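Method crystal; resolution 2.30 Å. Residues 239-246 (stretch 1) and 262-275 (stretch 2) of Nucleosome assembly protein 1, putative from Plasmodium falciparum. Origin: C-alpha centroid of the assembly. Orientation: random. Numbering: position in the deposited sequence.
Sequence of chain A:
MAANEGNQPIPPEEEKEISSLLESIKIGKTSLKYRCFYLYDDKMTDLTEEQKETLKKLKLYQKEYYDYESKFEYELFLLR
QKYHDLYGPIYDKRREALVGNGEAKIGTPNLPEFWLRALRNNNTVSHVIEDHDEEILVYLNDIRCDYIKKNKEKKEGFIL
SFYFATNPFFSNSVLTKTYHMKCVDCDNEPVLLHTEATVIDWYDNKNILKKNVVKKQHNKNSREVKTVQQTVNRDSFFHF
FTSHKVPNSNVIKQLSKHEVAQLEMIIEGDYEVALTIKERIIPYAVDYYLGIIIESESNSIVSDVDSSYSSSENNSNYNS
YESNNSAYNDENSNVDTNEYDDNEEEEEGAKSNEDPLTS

Stretch 1, residues 239-246: HFFTSHKV
Stretch 2, residues 262-275: QLEMIIEGDYEVAL

No hydrogen bond joins the two stretches; 408 Å² is buried between them, both sides summed, mostly by side chains. Residues 262-275 are helical throughout, phi/psi near -60/-45, with i to i+4 bonds such as Asp270 N to Ile266 O at 3.1 Å. His239 and Phe240 lie in a 3-10 segment that begins earlier in the chain. Phe241 (-86/57) precedes extended Thr242 (-124/128), Ser243 (-77/139) and His244 (-137/162); Lys245 is -124/-76. The stretch runs antiparallel to the helix: CA-CA separations are 6.6 Å for Phe240-Asp270, 7.4 Å for His244-Ile267 and 7.6 Å for Val246-Leu263. Thr242 OG1 donates to His239 O at 2.8 Å, and Thr242 N makes a weak hydrogen bond to Phe240 O at 2.9 Å.

Phe240 (t, chi2 82°) leaves its backbone sideways, yet its ring end reaches the helix: CE1 lies 4.0 Å from both Val273 CG1 and Ala274 CB, the latter at the ring edge. Phe240 O lies 3.6 Å from Asp270 OD2, a contact of two acceptors and not a hydrogen bond; Asp270 (t) has OD1 satisfied elsewhere in the structure.

The CA-to-CB bond of His244 (m, chi2 132°) points toward the helix. Ile267 CD1 (chi1 m, chi2 p) lies over its ring face, 4.2 Å from the centroid and 23° off the normal, a CH-pi contact. His244 CE1 approaches Ile266 CG2 (m, t) at 3.7 Å. Finally, Val246 C meets Leu263 CD1 (chi1 -106°, between wells; chi2 t) at 3.7 Å, although the CA-to-CB bond of poorly ordered Val246 points away.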

# COMPACT_ATOMS: atom_id res chain seq x y z
N HIS A 239 -11.72 20.43 11.28
CA HIS A 239 -12.87 19.65 10.85
C HIS A 239 -12.40 18.20 10.85
O HIS A 239 -13.20 17.27 10.73
CB HIS A 239 -13.31 20.06 9.45
CG HIS A 239 -14.29 21.19 9.44
ND1 HIS A 239 -14.17 22.28 8.60
CD2 HIS A 239 -15.42 21.39 10.16
CE1 HIS A 239 -15.19 23.10 8.82
NE2 HIS A 239 -15.96 22.59 9.76
N PHE A 240 -11.09 18.02 10.99
CA PHE A 240 -10.46 16.71 11.05
C PHE A 240 -11.01 15.95 12.25
O PHE A 240 -11.17 14.73 12.23
CB PHE A 240 -8.94 16.87 11.20
CG PHE A 240 -8.19 15.57 11.37
CD1 PHE A 240 -7.85 14.80 10.27
CD2 PHE A 240 -7.82 15.13 12.64
CE1 PHE A 240 -7.13 13.60 10.42
CE2 PHE A 240 -7.10 13.93 12.80
CZ PHE A 240 -6.76 13.17 11.69
N PHE A 241 -11.30 16.68 13.32
CA PHE A 241 -11.81 16.04 14.53
C PHE A 241 -13.33 15.89 14.47
O PHE A 241 -14.06 16.37 15.33
CB PHE A 241 -11.36 16.84 15.74
CG PHE A 241 -9.85 16.94 15.86
CD1 PHE A 241 -9.12 15.88 16.40
CD2 PHE A 241 -9.17 18.06 15.40
CE1 PHE A 241 -7.74 15.94 16.48
CE2 PHE A 241 -7.79 18.13 15.46
CZ PHE A 241 -7.07 17.06 16.01
N THR A 242 -13.78 15.20 13.42
CA THR A 242 -15.19 14.94 13.19
C THR A 242 -15.34 13.42 13.07
O THR A 242 -14.63 12.78 12.29
CB THR A 242 -15.68 15.61 11.88
OG1 THR A 242 -15.70 17.04 12.05
CG2 THR A 242 -17.07 15.14 11.52
N SER A 243 -16.27 12.86 13.84
CA SER A 243 -16.51 11.42 13.82
C SER A 243 -17.32 10.98 12.59
O SER A 243 -18.28 11.65 12.20
CB SER A 243 -17.24 10.98 15.09
OG SER A 243 -16.48 11.27 16.25
N HIS A 244 -16.92 9.86 12.00
CA HIS A 244 -17.61 9.32 10.83
C HIS A 244 -17.76 7.81 10.98
O HIS A 244 -17.06 7.19 11.79
CB HIS A 244 -16.81 9.64 9.56
CG HIS A 244 -16.78 11.10 9.22
ND1 HIS A 244 -15.61 11.76 8.91
CD2 HIS A 244 -17.77 12.02 9.14
CE1 HIS A 244 -15.88 13.03 8.65
NE2 HIS A 244 -17.19 13.21 8.78
N LYS A 245 -18.66 7.21 10.20
CA LYS A 245 -18.88 5.77 10.28
C LYS A 245 -18.70 5.08 8.94
O LYS A 245 -17.69 4.42 8.71
CB LYS A 245 -20.29 5.49 10.82
CG LYS A 245 -20.54 6.09 12.20
CD LYS A 245 -21.92 5.76 12.72
CE LYS A 245 -22.14 6.37 14.10
NZ LYS A 245 -23.48 6.04 14.66
N VAL A 246 -19.68 5.23 8.05
CA VAL A 246 -19.62 4.61 6.73
C VAL A 246 -20.19 5.53 5.65
O VAL A 246 -20.10 5.23 4.46
CB VAL A 246 -20.41 3.28 6.71
CG1 VAL A 246 -19.71 2.24 7.57
CG2 VAL A 246 -21.83 3.50 7.20
N GLN A 262 -20.52 11.94 -1.68
CA GLN A 262 -20.17 12.99 -0.73
C GLN A 262 -19.44 12.37 0.45
O GLN A 262 -18.34 12.80 0.79
CB GLN A 262 -21.44 13.71 -0.26
CG GLN A 262 -22.07 14.59 -1.33
CD GLN A 262 -23.58 14.76 -1.16
OE1 GLN A 262 -24.07 15.03 -0.06
NE2 GLN A 262 -24.32 14.61 -2.25
N LEU A 263 -20.04 11.36 1.07
CA LEU A 263 -19.43 10.70 2.22
C LEU A 263 -18.11 10.03 1.88
O LEU A 263 -17.15 10.10 2.65
CB LEU A 263 -20.37 9.66 2.82
CG LEU A 263 -21.04 10.04 4.15
CD1 LEU A 263 -21.69 8.81 4.77
CD2 LEU A 263 -19.99 10.61 5.12
N GLU A 264 -18.05 9.37 0.73
CA GLU A 264 -16.82 8.70 0.32
C GLU A 264 -15.69 9.71 0.22
O GLU A 264 -14.63 9.54 0.82
CB GLU A 264 -17.01 7.98 -1.02
CG GLU A 264 -15.71 7.51 -1.65
CD GLU A 264 -15.90 6.35 -2.61
OE1 GLU A 264 -16.99 6.21 -3.19
OE2 GLU A 264 -14.94 5.57 -2.79
N MET A 265 -15.93 10.79 -0.53
CA MET A 265 -14.94 11.84 -0.73
C MET A 265 -14.41 12.39 0.60
O MET A 265 -13.19 12.53 0.78
CB MET A 265 -15.54 12.97 -1.58
CG MET A 265 -14.63 14.17 -1.82
SD MET A 265 -14.64 15.33 -0.43
CE MET A 265 -13.86 16.74 -1.15
N ILE A 266 -15.31 12.69 1.53
CA ILE A 266 -14.90 13.23 2.82
C ILE A 266 -14.06 12.24 3.63
O ILE A 266 -12.97 12.58 4.10
CB ILE A 266 -16.13 13.67 3.65
CG1 ILE A 266 -16.80 14.86 2.96
CG2 ILE A 266 -15.71 14.04 5.08
CD1 ILE A 266 -17.98 15.43 3.70
N ILE A 267 -14.57 11.02 3.78
CA ILE A 267 -13.85 9.98 4.51
C ILE A 267 -12.48 9.72 3.88
O ILE A 267 -11.49 9.57 4.60
CB ILE A 267 -14.65 8.65 4.56
CG1 ILE A 267 -15.72 8.70 5.66
CG2 ILE A 267 -13.72 7.48 4.84
CD1 ILE A 267 -16.73 9.81 5.51
N GLU A 268 -12.44 9.66 2.55
CA GLU A 268 -11.19 9.41 1.83
C GLU A 268 -10.13 10.46 2.11
O GLU A 268 -8.99 10.13 2.44
CB GLU A 268 -11.44 9.37 0.32
CG GLU A 268 -11.68 7.98 -0.26
CD GLU A 268 -11.86 8.01 -1.78
OE1 GLU A 268 -10.94 8.49 -2.48
OE2 GLU A 268 -12.91 7.56 -2.28
N GLY A 269 -10.50 11.73 1.98
CA GLY A 269 -9.56 12.81 2.21
C GLY A 269 -9.06 12.87 3.64
O GLY A 269 -7.90 13.21 3.89
N ASP A 270 -9.95 12.55 4.57
CA ASP A 270 -9.64 12.57 5.99
C ASP A 270 -8.64 11.48 6.33
O ASP A 270 -7.70 11.70 7.08
CB ASP A 270 -10.93 12.38 6.79
CG ASP A 270 -10.70 12.40 8.28
OD1 ASP A 270 -10.15 11.42 8.80
OD2 ASP A 270 -11.07 13.41 8.92
N TYR A 271 -8.86 10.29 5.77
CA TYR A 271 -7.97 9.17 6.03
C TYR A 271 -6.61 9.44 5.40
O TYR A 271 -5.58 9.02 5.92
CB TYR A 271 -8.56 7.89 5.44
CG TYR A 271 -7.75 6.67 5.79
CD1 TYR A 271 -7.71 6.19 7.10
CD2 TYR A 271 -7.01 6.00 4.82
CE1 TYR A 271 -6.94 5.08 7.44
CE2 TYR A 271 -6.23 4.88 5.15
CZ TYR A 271 -6.20 4.43 6.46
OH TYR A 271 -5.44 3.34 6.79
N GLU A 272 -6.61 10.16 4.28
CA GLU A 272 -5.36 10.47 3.59
C GLU A 272 -4.53 11.38 4.48
O GLU A 272 -3.32 11.23 4.61
CB GLU A 272 -5.65 11.16 2.26
CG GLU A 272 -4.52 11.04 1.25
CD GLU A 272 -4.74 11.90 0.02
OE1 GLU A 272 -5.88 11.94 -0.49
OE2 GLU A 272 -3.76 12.54 -0.44
N VAL A 273 -5.19 12.35 5.10
CA VAL A 273 -4.51 13.29 5.99
C VAL A 273 -3.94 12.54 7.19
O VAL A 273 -2.78 12.71 7.55
CB VAL A 273 -5.46 14.38 6.49
CG1 VAL A 273 -4.77 15.22 7.56
CG2 VAL A 273 -5.90 15.26 5.33
N ALA A 274 -4.78 11.70 7.81
CA ALA A 274 -4.38 10.94 8.98
C ALA A 274 -3.18 10.06 8.69
O ALA A 274 -2.26 9.95 9.51
CB ALA A 274 -5.54 10.08 9.45
N LEU A 275 -3.20 9.44 7.52
CA LEU A 275 -2.13 8.55 7.11
C LEU A 275 -0.82 9.33 6.94
O LEU A 275 0.25 8.84 7.28
CB LEU A 275 -2.50 7.87 5.80
CG LEU A 275 -1.81 6.54 5.52
CD1 LEU A 275 -2.30 5.49 6.52
CD2 LEU A 275 -2.13 6.08 4.11